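PDB 6HB0: ABC transporter periplasmic-binding protein YtfQ from Mycobacterium smegmatis, which probably binds L-arabinofuranose outside the membrane and hands it to an ABC transporter for uptake. Local coordinates for residues A[130-135]-A[292-297]; A[148-153]-A[167-172]; A[218-223]-A[249-254]; A[135-140]-A[238-243]. One frame throughout, in Å; residues are numbered along the deposited sequence. Where two conformers were deposited one is given.

Contact 1 of 4, residues A[130-135]-A[292-297]; sequences GRRAGQ and DEAFDQ. With ZN (zinc ion), chain F; ZN (zinc ion), chain G.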
loop_
_atom_site.group_PDB
_atom_site.type_symbol
_atom_site.label_atom_id
_atom_site.label_comp_id
_atom_site.label_asym_id
_atom_site.label_seq_id
_atom_site.Cartn_x
_atom_site.Cartn_y
_atom_site.Cartn_z
ATOM N N GLY A 130 -4.461 -8.672 1.057
ATOM C CA GLY A 130 -5.516 -9.599 0.707
ATOM C C GLY A 130 -5.625 -10.681 1.747
ATOM O O GLY A 130 -6.694 -11.028 2.138
ATOM N N ARG A 131 -4.505 -11.208 2.192
ATOM C CA ARG A 131 -4.535 -12.273 3.168
ATOM C C ARG A 131 -5.202 -11.850 4.435
ATOM O O ARG A 131 -5.965 -12.628 5.039
ATOM C CB ARG A 131 -3.125 -12.764 3.490
ATOM C CG ARG A 131 -3.093 -13.970 4.432
ATOM C CD ARG A 131 -1.766 -14.638 4.359
ATOM N NE ARG A 131 -1.659 -15.735 5.296
ATOM C CZ ARG A 131 -0.554 -16.479 5.446
ATOM N NH1 ARG A 131 0.554 -16.255 4.720
ATOM N NH2 ARG A 131 -0.557 -17.445 6.351
ATOM N N ARG A 132 -4.896 -10.653 4.908
ATOM C CA ARG A 132 -5.529 -10.183 6.172
ATOM C C ARG A 132 -7.039 -9.989 5.966
ATOM O O ARG A 132 -7.839 -10.234 6.883
ATOM C CB ARG A 132 -4.825 -8.909 6.680
ATOM C CG ARG A 132 -3.369 -9.171 7.081
ATOM C CD ARG A 132 -2.483 -7.936 7.051
ATOM N NE ARG A 132 -3.103 -6.933 7.843
ATOM C CZ ARG A 132 -3.074 -5.618 7.632
ATOM N NH1 ARG A 132 -2.346 -5.016 6.689
ATOM N NH2 ARG A 132 -3.799 -4.881 8.450
ATOM N N ALA A 133 -7.444 -9.519 4.796
ATOM C CA ALA A 133 -8.859 -9.349 4.517
ATOM C C ALA A 133 -9.550 -10.741 4.579
ATOM O O ALA A 133 -10.568 -10.899 5.231
ATOM C CB ALA A 133 -9.059 -8.729 3.140
ATOM N N GLY A 134 -8.939 -11.726 3.921
ATOM C CA GLY A 134 -9.460 -13.102 3.900
ATOM C C GLY A 134 -9.541 -13.719 5.285
ATOM O O GLY A 134 -10.555 -14.339 5.659
ATOM N N GLN A 135 -8.510 -13.472 6.067
ATOM C CA GLN A 135 -8.419 -14.033 7.375
ATOM C C GLN A 135 -9.485 -13.444 8.300
ATOM O O GLN A 135 -9.999 -14.134 9.175
ATOM C CB GLN A 135 -6.999 -13.830 7.919
ATOM C CG GLN A 135 -6.750 -14.410 9.297
ATOM C CD GLN A 135 -6.962 -15.915 9.302
ATOM O OE1 GLN A 135 -6.319 -16.646 8.523
ATOM N NE2 GLN A 135 -7.894 -16.391 10.153
ATOM N N ASP A 292 1.329 -1.651 9.339
ATOM C CA ASP A 292 -0.011 -1.957 8.937
ATOM C C ASP A 292 -1.053 -1.186 9.692
ATOM O O ASP A 292 -0.811 -0.707 10.802
ATOM C CB ASP A 292 -0.240 -3.460 9.169
ATOM C CG ASP A 292 0.592 -4.336 8.251
ATOM O OD1 ASP A 292 0.915 -3.884 7.122
ATOM O OD2 ASP A 292 0.884 -5.492 8.637
ATOM N N GLU A 293 -2.240 -1.089 9.095
ATOM C CA GLU A 293 -3.428 -0.557 9.725
ATOM C C GLU A 293 -4.561 -1.541 9.529
ATOM O O GLU A 293 -4.605 -2.290 8.515
ATOM C CB GLU A 293 -3.847 0.779 9.127
ATOM C CG GLU A 293 -2.783 1.858 9.273
ATOM C CD GLU A 293 -3.153 3.206 8.651
ATOM O OE1 GLU A 293 -4.267 3.690 8.886
ATOM O OE2 GLU A 293 -2.283 3.823 8.011
ATOM N N ALA A 294 -5.499 -1.555 10.471
ATOM C CA ALA A 294 -6.733 -2.359 10.345
ATOM C C ALA A 294 -7.774 -1.710 11.243
ATOM O O ALA A 294 -7.440 -1.277 12.320
ATOM C CB ALA A 294 -6.512 -3.761 10.778
ATOM N N PHE A 295 -9.014 -1.630 10.796
ATOM C CA PHE A 295 -10.069 -1.073 11.613
ATOM C C PHE A 295 -11.342 -1.854 11.444
ATOM O O PHE A 295 -11.739 -2.183 10.322
ATOM C CB PHE A 295 -10.349 0.350 11.158
ATOM C CG PHE A 295 -9.178 1.256 11.309
ATOM C CD1 PHE A 295 -8.909 1.833 12.540
ATOM C CD2 PHE A 295 -8.305 1.495 10.240
ATOM C CE1 PHE A 295 -7.819 2.663 12.704
ATOM C CE2 PHE A 295 -7.214 2.324 10.403
ATOM C CZ PHE A 295 -6.975 2.919 11.639
ATOM N N ASP A 296 -11.979 -2.164 12.554
ATOM C CA ASP A 296 -13.400 -2.476 12.551
ATOM C C ASP A 296 -14.175 -1.192 12.827
ATOM O O ASP A 296 -13.570 -0.111 12.902
ATOM C CB ASP A 296 -13.715 -3.618 13.542
ATOM C CG ASP A 296 -13.330 -3.289 14.985
ATOM O OD1 ASP A 296 -13.040 -2.115 15.337
ATOM O OD2 ASP A 296 -13.355 -4.266 15.760
ATOM N N GLN A 297 -15.494 -1.290 12.991
ATOM C CA GLN A 297 -16.340 -0.090 13.126
ATOM C C GLN A 297 -16.000 0.704 14.385
ATOM O O GLN A 297 -15.891 1.934 14.329
ATOM C CB GLN A 297 -17.847 -0.420 13.159
ATOM C CG GLN A 297 -18.710 0.772 13.615
ATOM C CD GLN A 297 -20.199 0.441 13.768
ATOM O OE1 GLN A 297 -20.555 -0.571 14.347
ATOM N NE2 GLN A 297 -21.064 1.305 13.251
HETATM ZN ZN ZN F . 1.990 -4.748 5.778
HETATM ZN ZN ZN G . -12.328 -4.347 17.533
HETATM O O HOH W 1 3.864 -4.900 6.523
HETATM O O HOH W 2 -14.672 -3.962 18.152
#

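Contact 2 of 4, residues A[148-153]-A[167-172]; sequences VNIVQL and TGFAEG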
loop_
_atom_site.group_PDB
_atom_site.type_symbol
_atom_site.label_atom_id
_atom_site.label_comp_id
_atom_site.label_asym_id
_atom_site.label_seq_id
_atom_site.Cartn_x
_atom_site.Cartn_y
_atom_site.Cartn_z
ATOM N N VAL A 148 -20.866 -19.628 3.082
ATOM C CA VAL A 148 -20.535 -18.192 3.069
ATOM C C VAL A 148 -20.119 -17.769 1.659
ATOM O O VAL A 148 -19.057 -18.142 1.173
ATOM C CB VAL A 148 -19.497 -17.841 4.120
ATOM C CG1 VAL A 148 -19.187 -16.344 4.098
ATOM C CG2 VAL A 148 -20.038 -18.221 5.502
ATOM N N ASN A 149 -21.013 -17.035 1.004
ATOM C CA ASN A 149 -20.783 -16.638 -0.372
ATOM C C ASN A 149 -20.125 -15.263 -0.431
ATOM O O ASN A 149 -20.697 -14.268 0.016
ATOM C CB ASN A 149 -22.083 -16.665 -1.142
ATOM C CG ASN A 149 -22.594 -18.104 -1.386
ATOM O OD1 ASN A 149 -21.888 -19.066 -1.249
ATOM N ND2 ASN A 149 -23.802 -18.203 -1.793
ATOM N N ILE A 150 -18.925 -15.249 -0.969
ATOM C CA ILE A 150 -18.113 -14.046 -1.056
ATOM C C ILE A 150 -18.133 -13.599 -2.509
ATOM O O ILE A 150 -17.978 -14.424 -3.401
ATOM C CB ILE A 150 -16.661 -14.343 -0.672
ATOM C CG1 ILE A 150 -16.583 -14.861 0.765
ATOM C CG2 ILE A 150 -15.799 -13.079 -0.812
ATOM C CD1 ILE A 150 -15.235 -15.488 1.091
ATOM N N VAL A 151 -18.351 -12.309 -2.741
ATOM C CA VAL A 151 -18.064 -11.760 -4.050
ATOM C C VAL A 151 -16.879 -10.817 -3.948
ATOM O O VAL A 151 -16.689 -10.171 -2.934
ATOM C CB VAL A 151 -19.274 -11.105 -4.682
ATOM C CG1 VAL A 151 -20.412 -12.138 -4.797
ATOM C CG2 VAL A 151 -19.691 -9.814 -3.987
ATOM N N GLN A 152 -16.069 -10.771 -4.998
ATOM C CA GLN A 152 -14.853 -10.002 -4.992
ATOM C C GLN A 152 -14.818 -8.970 -6.090
ATOM O O GLN A 152 -14.987 -9.275 -7.280
ATOM C CB GLN A 152 -13.657 -10.945 -5.099
ATOM C CG GLN A 152 -12.304 -10.232 -5.126
ATOM C CD GLN A 152 -11.087 -11.131 -4.868
ATOM O OE1 GLN A 152 -9.971 -10.629 -4.689
ATOM N NE2 GLN A 152 -11.281 -12.439 -4.909
ATOM N N LEU A 153 -14.594 -7.737 -5.698
ATOM C CA LEU A 153 -14.413 -6.632 -6.657
ATOM C C LEU A 153 -12.913 -6.477 -6.810
ATOM O O LEU A 153 -12.213 -6.051 -5.876
ATOM C CB LEU A 153 -15.068 -5.371 -6.123
ATOM C CG LEU A 153 -16.574 -5.452 -5.875
ATOM C CD1 LEU A 153 -17.069 -4.209 -5.137
ATOM C CD2 LEU A 153 -17.304 -5.566 -7.198
ATOM N N THR A 167 -4.549 -13.098 -4.787
ATOM C CA THR A 167 -3.750 -14.222 -4.300
ATOM C C THR A 167 -3.829 -14.288 -2.799
ATOM O O THR A 167 -4.124 -15.332 -2.234
ATOM C CB THR A 167 -2.311 -14.068 -4.769
ATOM O OG1 THR A 167 -2.318 -14.165 -6.193
ATOM C CG2 THR A 167 -1.405 -15.134 -4.167
ATOM N N GLY A 168 -3.647 -13.147 -2.156
ATOM C CA GLY A 168 -3.682 -13.095 -0.707
ATOM C C GLY A 168 -5.007 -13.436 -0.127
ATOM O O GLY A 168 -5.092 -14.163 0.845
ATOM N N PHE A 169 -6.073 -12.884 -0.682
ATOM C CA PHE A 169 -7.389 -13.181 -0.151
ATOM C C PHE A 169 -7.698 -14.703 -0.196
ATOM O O PHE A 169 -8.274 -15.257 0.743
ATOM C CB PHE A 169 -8.451 -12.356 -0.857
ATOM C CG PHE A 169 -9.809 -12.452 -0.247
ATOM C CD1 PHE A 169 -10.156 -11.677 0.835
ATOM C CD2 PHE A 169 -10.765 -13.288 -0.804
ATOM C CE1 PHE A 169 -11.408 -11.774 1.400
ATOM C CE2 PHE A 169 -12.032 -13.405 -0.216
ATOM C CZ PHE A 169 -12.353 -12.622 0.864
ATOM N N ALA A 170 -7.298 -15.345 -1.283
ATOM C CA ALA A 170 -7.523 -16.774 -1.476
ATOM C C ALA A 170 -6.784 -17.568 -0.393
ATOM O O ALA A 170 -7.344 -18.474 0.222
ATOM C CB ALA A 170 -7.074 -17.201 -2.877
ATOM N N GLU A 171 -5.548 -17.176 -0.113
ATOM C CA GLU A 171 -4.811 -17.709 1.010
ATOM C C GLU A 171 -5.519 -17.482 2.360
ATOM O O GLU A 171 -5.573 -18.378 3.173
ATOM C CB GLU A 171 -3.423 -17.091 1.115
ATOM C CG GLU A 171 -2.480 -17.295 -0.057
ATOM C CD GLU A 171 -1.164 -16.516 0.079
ATOM O OE1 GLU A 171 -0.956 -15.716 1.057
ATOM O OE2 GLU A 171 -0.300 -16.742 -0.796
ATOM N N GLY A 172 -6.044 -16.289 2.594
ATOM C CA GLY A 172 -6.648 -15.986 3.880
ATOM C C GLY A 172 -7.937 -16.760 4.193
ATOM O O GLY A 172 -8.238 -16.996 5.350
#

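Contact 3 of 4, residues A[218-223]-A[249-254]; sequences MGLGAM and MQALAD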
loop_
_atom_site.group_PDB
_atom_site.type_symbol
_atom_site.label_atom_id
_atom_site.label_comp_id
_atom_site.label_asym_id
_atom_site.label_seq_id
_atom_site.Cartn_x
_atom_site.Cartn_y
_atom_site.Cartn_z
ATOM N N MET A 218 -14.098 1.060 -4.858
ATOM C CA MET A 218 -14.959 -0.021 -5.303
ATOM C C MET A 218 -15.905 -0.448 -4.184
ATOM O O MET A 218 -17.089 -0.666 -4.428
ATOM C CB MET A 218 -14.128 -1.215 -5.783
ATOM C CG MET A 218 -13.404 -0.909 -7.051
ATOM S SD MET A 218 -12.675 -2.368 -7.827
ATOM C CE MET A 218 -11.537 -2.974 -6.540
ATOM N N GLY A 219 -15.391 -0.489 -2.960
ATOM C CA GLY A 219 -16.224 -0.759 -1.789
ATOM C C GLY A 219 -17.311 0.293 -1.602
ATOM O O GLY A 219 -18.446 -0.042 -1.279
ATOM N N LEU A 220 -16.988 1.573 -1.818
ATOM C CA LEU A 220 -17.984 2.581 -1.656
ATOM C C LEU A 220 -19.027 2.499 -2.749
ATOM O O LEU A 220 -20.188 2.708 -2.485
ATOM C CB LEU A 220 -17.374 3.970 -1.573
ATOM C CG LEU A 220 -16.442 4.190 -0.379
ATOM C CD1 LEU A 220 -15.486 5.363 -0.613
ATOM C CD2 LEU A 220 -17.305 4.408 0.839
ATOM N N GLY A 221 -18.612 2.167 -3.965
ATOM C CA GLY A 221 -19.539 1.936 -5.067
ATOM C C GLY A 221 -20.512 0.827 -4.762
ATOM O O GLY A 221 -21.720 0.979 -4.976
ATOM N N ALA A 222 -19.960 -0.271 -4.263
ATOM C CA ALA A 222 -20.701 -1.481 -3.908
ATOM C C ALA A 222 -21.741 -1.195 -2.858
ATOM O O ALA A 222 -22.850 -1.630 -2.971
ATOM C CB ALA A 222 -19.745 -2.559 -3.420
ATOM N N MET A 223 -21.350 -0.442 -1.849
ATOM C CA MET A 223 -22.234 0.015 -0.793
ATOM C C MET A 223 -23.453 0.754 -1.380
ATOM O O MET A 223 -24.584 0.515 -0.984
ATOM C CB MET A 223 -21.393 0.922 0.123
ATOM C CG MET A 223 -22.069 1.641 1.244
ATOM S SD MET A 223 -20.946 2.893 1.951
ATOM C CE MET A 223 -21.444 4.351 1.030
ATOM N N MET A 249 -12.956 4.802 5.863
ATOM C CA MET A 249 -13.118 4.829 7.314
ATOM C C MET A 249 -14.437 5.465 7.750
ATOM O O MET A 249 -14.990 5.076 8.760
ATOM C CB MET A 249 -11.952 5.578 7.958
ATOM C CG MET A 249 -10.604 4.976 7.660
ATOM S SD MET A 249 -10.275 3.793 8.937
ATOM C CE MET A 249 -10.026 4.969 10.292
ATOM N N GLN A 250 -14.937 6.441 6.997
ATOM C CA GLN A 250 -16.209 7.037 7.308
ATOM C C GLN A 250 -17.348 6.024 7.136
ATOM O O GLN A 250 -18.231 5.891 7.995
ATOM C CB GLN A 250 -16.484 8.304 6.476
ATOM C CG GLN A 250 -17.785 9.016 6.872
ATOM C CD GLN A 250 -17.753 9.495 8.310
ATOM O OE1 GLN A 250 -16.869 10.239 8.712
ATOM N NE2 GLN A 250 -18.657 8.990 9.109
ATOM N N ALA A 251 -17.322 5.300 6.035
ATOM C CA ALA A 251 -18.283 4.179 5.826
ATOM C C ALA A 251 -18.244 3.145 6.931
ATOM O O ALA A 251 -19.268 2.678 7.414
ATOM C CB ALA A 251 -18.024 3.522 4.482
ATOM N N LEU A 252 -17.049 2.803 7.358
ATOM C CA LEU A 252 -16.849 1.859 8.420
ATOM C C LEU A 252 -17.386 2.382 9.748
ATOM O O LEU A 252 -18.063 1.671 10.479
ATOM C CB LEU A 252 -15.354 1.536 8.491
ATOM C CG LEU A 252 -14.797 0.602 9.493
ATOM C CD1 LEU A 252 -15.480 -0.718 9.370
ATOM C CD2 LEU A 252 -13.300 0.474 9.301
ATOM N N ALA A 253 -17.084 3.636 10.051
ATOM C CA ALA A 253 -17.621 4.280 11.239
ATOM C C ALA A 253 -19.158 4.342 11.205
ATOM O O ALA A 253 -19.782 4.108 12.215
ATOM C CB ALA A 253 -17.015 5.665 11.405
ATOM N N ASP A 254 -19.742 4.590 10.035
ATOM C CA ASP A 254 -21.190 4.537 9.841
ATOM C C ASP A 254 -21.789 3.105 9.846
ATOM O O ASP A 254 -22.993 2.976 9.672
ATOM C CB ASP A 254 -21.599 5.227 8.535
ATOM C CG ASP A 254 -21.273 6.725 8.510
ATOM O OD1 ASP A 254 -20.957 7.310 9.573
ATOM O OD2 ASP A 254 -21.320 7.313 7.411
#

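Contact 4 of 4, residues A[135-140]-A[238-243]; sequences QWVADQ and KIVAVD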
loop_
_atom_site.group_PDB
_atom_site.type_symbol
_atom_site.label_atom_id
_atom_site.label_comp_id
_atom_site.label_asym_id
_atom_site.label_seq_id
_atom_site.Cartn_x
_atom_site.Cartn_y
_atom_site.Cartn_z
ATOM N N GLN A 135 -8.510 -13.472 6.067
ATOM C CA GLN A 135 -8.419 -14.033 7.375
ATOM C C GLN A 135 -9.485 -13.444 8.300
ATOM O O GLN A 135 -9.999 -14.134 9.175
ATOM C CB GLN A 135 -6.999 -13.830 7.919
ATOM C CG GLN A 135 -6.750 -14.410 9.297
ATOM C CD GLN A 135 -6.962 -15.915 9.302
ATOM O OE1 GLN A 135 -6.319 -16.646 8.523
ATOM N NE2 GLN A 135 -7.894 -16.391 10.153
ATOM N N TRP A 136 -9.850 -12.191 8.107
ATOM C CA TRP A 136 -10.918 -11.594 8.870
ATOM C C TRP A 136 -12.222 -12.259 8.515
ATOM O O TRP A 136 -13.022 -12.514 9.401
ATOM C CB TRP A 136 -11.035 -10.102 8.628
ATOM C CG TRP A 136 -12.186 -9.454 9.279
ATOM C CD1 TRP A 136 -12.214 -8.892 10.528
ATOM C CD2 TRP A 136 -13.495 -9.278 8.721
ATOM N NE1 TRP A 136 -13.466 -8.382 10.769
ATOM C CE2 TRP A 136 -14.264 -8.612 9.678
ATOM C CE3 TRP A 136 -14.080 -9.621 7.497
ATOM C CZ2 TRP A 136 -15.601 -8.287 9.462
ATOM C CZ3 TRP A 136 -15.433 -9.322 7.292
ATOM C CH2 TRP A 136 -16.161 -8.648 8.280
ATOM N N VAL A 137 -12.454 -12.528 7.240
ATOM C CA VAL A 137 -13.666 -13.232 6.839
ATOM C C VAL A 137 -13.695 -14.616 7.505
ATOM O O VAL A 137 -14.717 -14.985 8.073
ATOM C CB VAL A 137 -13.810 -13.386 5.325
ATOM C CG1 VAL A 137 -15.043 -14.198 4.985
ATOM C CG2 VAL A 137 -13.839 -12.021 4.650
ATOM N N ALA A 138 -12.603 -15.347 7.443
ATOM C CA ALA A 138 -12.536 -16.654 8.070
ATOM C C ALA A 138 -12.831 -16.598 9.543
ATOM O O ALA A 138 -13.620 -17.431 10.036
ATOM C CB ALA A 138 -11.218 -17.317 7.825
ATOM N N ASP A 139 -12.261 -15.616 10.231
ATOM C CA ASP A 139 -12.504 -15.426 11.663
ATOM C C ASP A 139 -13.962 -15.096 11.959
ATOM O O ASP A 139 -14.537 -15.676 12.865
ATOM C CB ASP A 139 -11.615 -14.321 12.263
ATOM C CG ASP A 139 -10.143 -14.701 12.318
ATOM O OD1 ASP A 139 -9.835 -15.890 12.059
ATOM O OD2 ASP A 139 -9.292 -13.795 12.590
ATOM N N GLN A 140 -14.558 -14.179 11.210
ATOM C CA GLN A 140 -15.915 -13.742 11.510
ATOM C C GLN A 140 -16.952 -14.805 11.245
ATOM O O GLN A 140 -17.969 -14.834 11.881
ATOM C CB GLN A 140 -16.310 -12.501 10.746
ATOM C CG GLN A 140 -15.512 -11.270 11.106
ATOM C CD GLN A 140 -15.628 -10.854 12.569
ATOM O OE1 GLN A 140 -14.637 -10.787 13.301
ATOM N NE2 GLN A 140 -16.831 -10.611 12.995
ATOM N N LYS A 238 -21.991 -7.827 4.266
ATOM C CA LYS A 238 -20.836 -7.260 4.913
ATOM C C LYS A 238 -19.794 -6.889 3.846
ATOM O O LYS A 238 -19.734 -7.487 2.771
ATOM C CB LYS A 238 -20.286 -8.267 5.886
ATOM C CG LYS A 238 -21.247 -8.522 7.046
ATOM C CD LYS A 238 -20.553 -9.200 8.222
ATOM C CE LYS A 238 -21.470 -9.393 9.434
ATOM N NZ LYS A 238 -22.752 -8.633 9.402
ATOM N N ILE A 239 -18.991 -5.875 4.149
ATOM C CA ILE A 239 -17.995 -5.376 3.216
ATOM C C ILE A 239 -16.656 -5.316 3.936
ATOM O O ILE A 239 -16.532 -4.712 5.045
ATOM C CB ILE A 239 -18.361 -3.989 2.729
ATOM C CG1 ILE A 239 -19.655 -4.035 1.938
ATOM C CG2 ILE A 239 -17.244 -3.440 1.852
ATOM C CD1 ILE A 239 -20.167 -2.695 1.529
ATOM N N VAL A 240 -15.681 -6.005 3.374
ATOM C CA VAL A 240 -14.302 -5.919 3.863
ATOM C C VAL A 240 -13.495 -5.296 2.714
ATOM O O VAL A 240 -13.652 -5.719 1.549
ATOM C CB VAL A 240 -13.744 -7.250 4.350
ATOM C CG1 VAL A 240 -13.887 -8.361 3.318
ATOM C CG2 VAL A 240 -12.283 -7.136 4.759
ATOM N N ALA A 241 -12.705 -4.256 3.012
ATOM C CA ALA A 241 -11.986 -3.495 1.957
ATOM C C ALA A 241 -10.559 -3.232 2.294
ATOM O O ALA A 241 -10.162 -3.294 3.439
ATOM C CB ALA A 241 -12.705 -2.221 1.637
ATOM N N VAL A 242 -9.762 -2.944 1.278
ATOM C CA VAL A 242 -8.420 -2.448 1.459
ATOM C C VAL A 242 -8.398 -0.939 1.291
ATOM O O VAL A 242 -9.092 -0.406 0.449
ATOM C CB VAL A 242 -7.489 -3.111 0.447
ATOM C CG1 VAL A 242 -6.055 -2.666 0.673
ATOM C CG2 VAL A 242 -7.610 -4.638 0.529
ATOM N N ASP A 243 -7.567 -0.267 2.096
ATOM C CA ASP A 243 -7.251 1.193 2.041
ATOM C C ASP A 243 -7.983 1.940 3.177
ATOM O O ASP A 243 -9.201 2.120 3.165
ATOM C CB ASP A 243 -7.599 1.903 0.733
ATOM C CG ASP A 243 -6.833 1.423 -0.478
ATOM O OD1 ASP A 243 -5.720 0.886 -0.392
ATOM O OD2 ASP A 243 -7.387 1.647 -1.556
#

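Contact 1 of 4, residues A[130-135]-A[292-297]
R132 reaches out of helix 126-140 to the edge strand 292-295, and nearly all of the contact is made by its guanidinium group. The tight part lies at the rim of that group. NH2 gives a hydrogen bond of 2.7 Å to the carbonyl O of E293, which lies almost in the guanidinium plane, although the donor sits well above the plane of the carbonyl. The methyl CB of A294 also fits against this rim, 3.7 Å from NH2. A bend in the side chain at chi3 (54°) turns the group toward the strand. Over one face lies the carboxylate of D292, stacked with the two planes 22° apart. NH1 comes within 3.4 Å of D292 CG, but its 3.8 Å separation from OD2 makes a long salt bridge of charge alone, since no N-H points at that oxygen. NH1 is better served elsewhere, by a salt bridge to E128 and a hydrogen bond to the carbonyl O of E262.

The looser side is the exposed one, around D292. Here OD1 holds a zinc ion at 1.9 Å, and a water completes the shell at 2.0 Å from the metal together with E128 and C263. R132 therefore stands behind two of the ligands, paired with E128 and, only at long range, with D292: a second-shell position beside a surface zinc site formed by helix 126-140 and strands 259-263 and 292-295 at the edge of the sheet of the C-terminal Rossmann-like lobe.

Contact 2 of 4, residues A[148-153]-A[167-172]
I150 and F169 approach from opposite directions, the isoleucine coming off strand 148-154 and the phenylalanine off helix 160-173, with the methyls lying oblique to the ring. Both branches of I150 take part. Its CG2 lies 3.8 Å from CE2 of F169 and 3.9 Å from CZ of the same ring, while CD1 comes up slightly farther off, 4.0 Å from F169 CE2. The CE2–CZ side of the ring thus rests against two methyl groups. F169 gets there because its CG stands opposite the backbone N (chi1 -172°), which carries the ring from the helix toward the sheet.

One residue on, V151 points to the other face of the sheet and meets helix 191-204 there, as alternation along a strand demands. Strand 148-154, helix 160-173 and strand 179-186 form a beta-alpha-beta crossover, and the two segments are its first strand and its helix, packed together as in other Rossmann-like lobes of periplasmic binding proteins.

Q152 returns to the helix side. Its extended chain, with chi1 at 179°, runs out beside the same ring until NE2 is 4.2 Å from CD2 of F169, an oblique approach that is packing and no hydrogen bond. The other amide atom, OE1, is buried yet satisfied by NE2 of Q214. F169 itself is hemmed in further by a stack with F212 and by A133 and V137 of helix 126-140.

Contact 3 of 4, residues A[218-223]-A[249-254]
The methyl group of A251 faces both L220 and M223, where two neighbouring helices, 216-228 and 246-253, pack side by side on one face of the C-terminal Rossmann-like lobe. Strand 238-242 links them along the chain, so they are successive helices of an alternating strand-helix arrangement.

What joins the segments is apolar. CD2 of L220 lies 3.8 Å from CB of A251; the leucine leaves its helix obliquely to the partner, and the CD2 branch makes up the difference. M223 sets out toward A251 directly: CG opposite the backbone N (chi1 175°) and an extended chi2 carry SD to 3.9 Å from A251 CB, and the bend at chi3 only turns the terminal CE. Two side chains one turn apart thus converge on one small residue, and the interface is correspondingly slight. F257 also packs on A251, while P233 and K256 border M223.

No hydrogen bond crosses between the segments; the polar bonds here are local. Backbone bonds such as A222 N to M218 O keep the turns in place. At the end of helix 246-253, NE2 of Q250 spans one turn to OD1 of D254 at 2.9 Å, bent at 135° and reaching the carboxylate from above its plane.

Contact 4 of 4, residues A[135-140]-A[238-243]
W136 spreads its indole against K238 and V240 on the underlying strand, in a helix-on-sheet layer of the C-terminal Rossmann-like lobe. Helix 135-140 and strand 238-242 run nearly antiparallel, 153° apart, with 10.1 Å between their axes, the usual spacing of a helix on a sheet, filled here by W136, V137 and V240.

Following W136 outward, CB leaves the helix toward the strand, and CG, set opposite the backbone N (chi1 174°), continues that way. From there the six-membered half of the indole does the touching. CE3 is 4.0 Å from CB of V240 and 4.1 Å from its CG2, and the next atom, CZ3, is again 4.0 Å from V240 CB, so two neighbouring ring carbons share the branch point of one valine. At the tip, CH2 lies 4.4 Å from CD of K238, a looser touch on the aliphatic part of the lysine. All of these approaches are oblique to the ring. Over one face of the indole, toward its rim, lies CG of Q140 from the next turn of its own helix, and the ring also stacks with Y259 of the adjoining strand.

V137, next along the helix, meets another branch of V240: its CG2 is 3.9 Å from V240 CG1, the two side chains crossing at about a right angle. V240 also touches A133 of the same helix and F212 of the neighbouring strand. Away from the strand, the helix braces its own surface through Q135, whose NE2 donates to OD1 of D139 at 2.8 Å.

In the fold
The four contacts all lie in the C-terminal lobe. From the N terminus, helix 126-140 comes first and opens both contact 1 and contact 4. The chain then makes contact 2 within one beta-alpha-beta unit, so this short loop sits inside that of contact 4. Contact 3 opens at helix 216-228 before strand 238-242 closes contact 4, and itself closes at helix 246-253; contacts 3 and 4 therefore cross. Contact 1 closes last, at edge strand 292-295, and encloses the other three. Contacts 1, 2 and 4 layer helices 126-140 and 160-173 over one face of the mixed sheet, while contact 3 pairs helices on the opposite face.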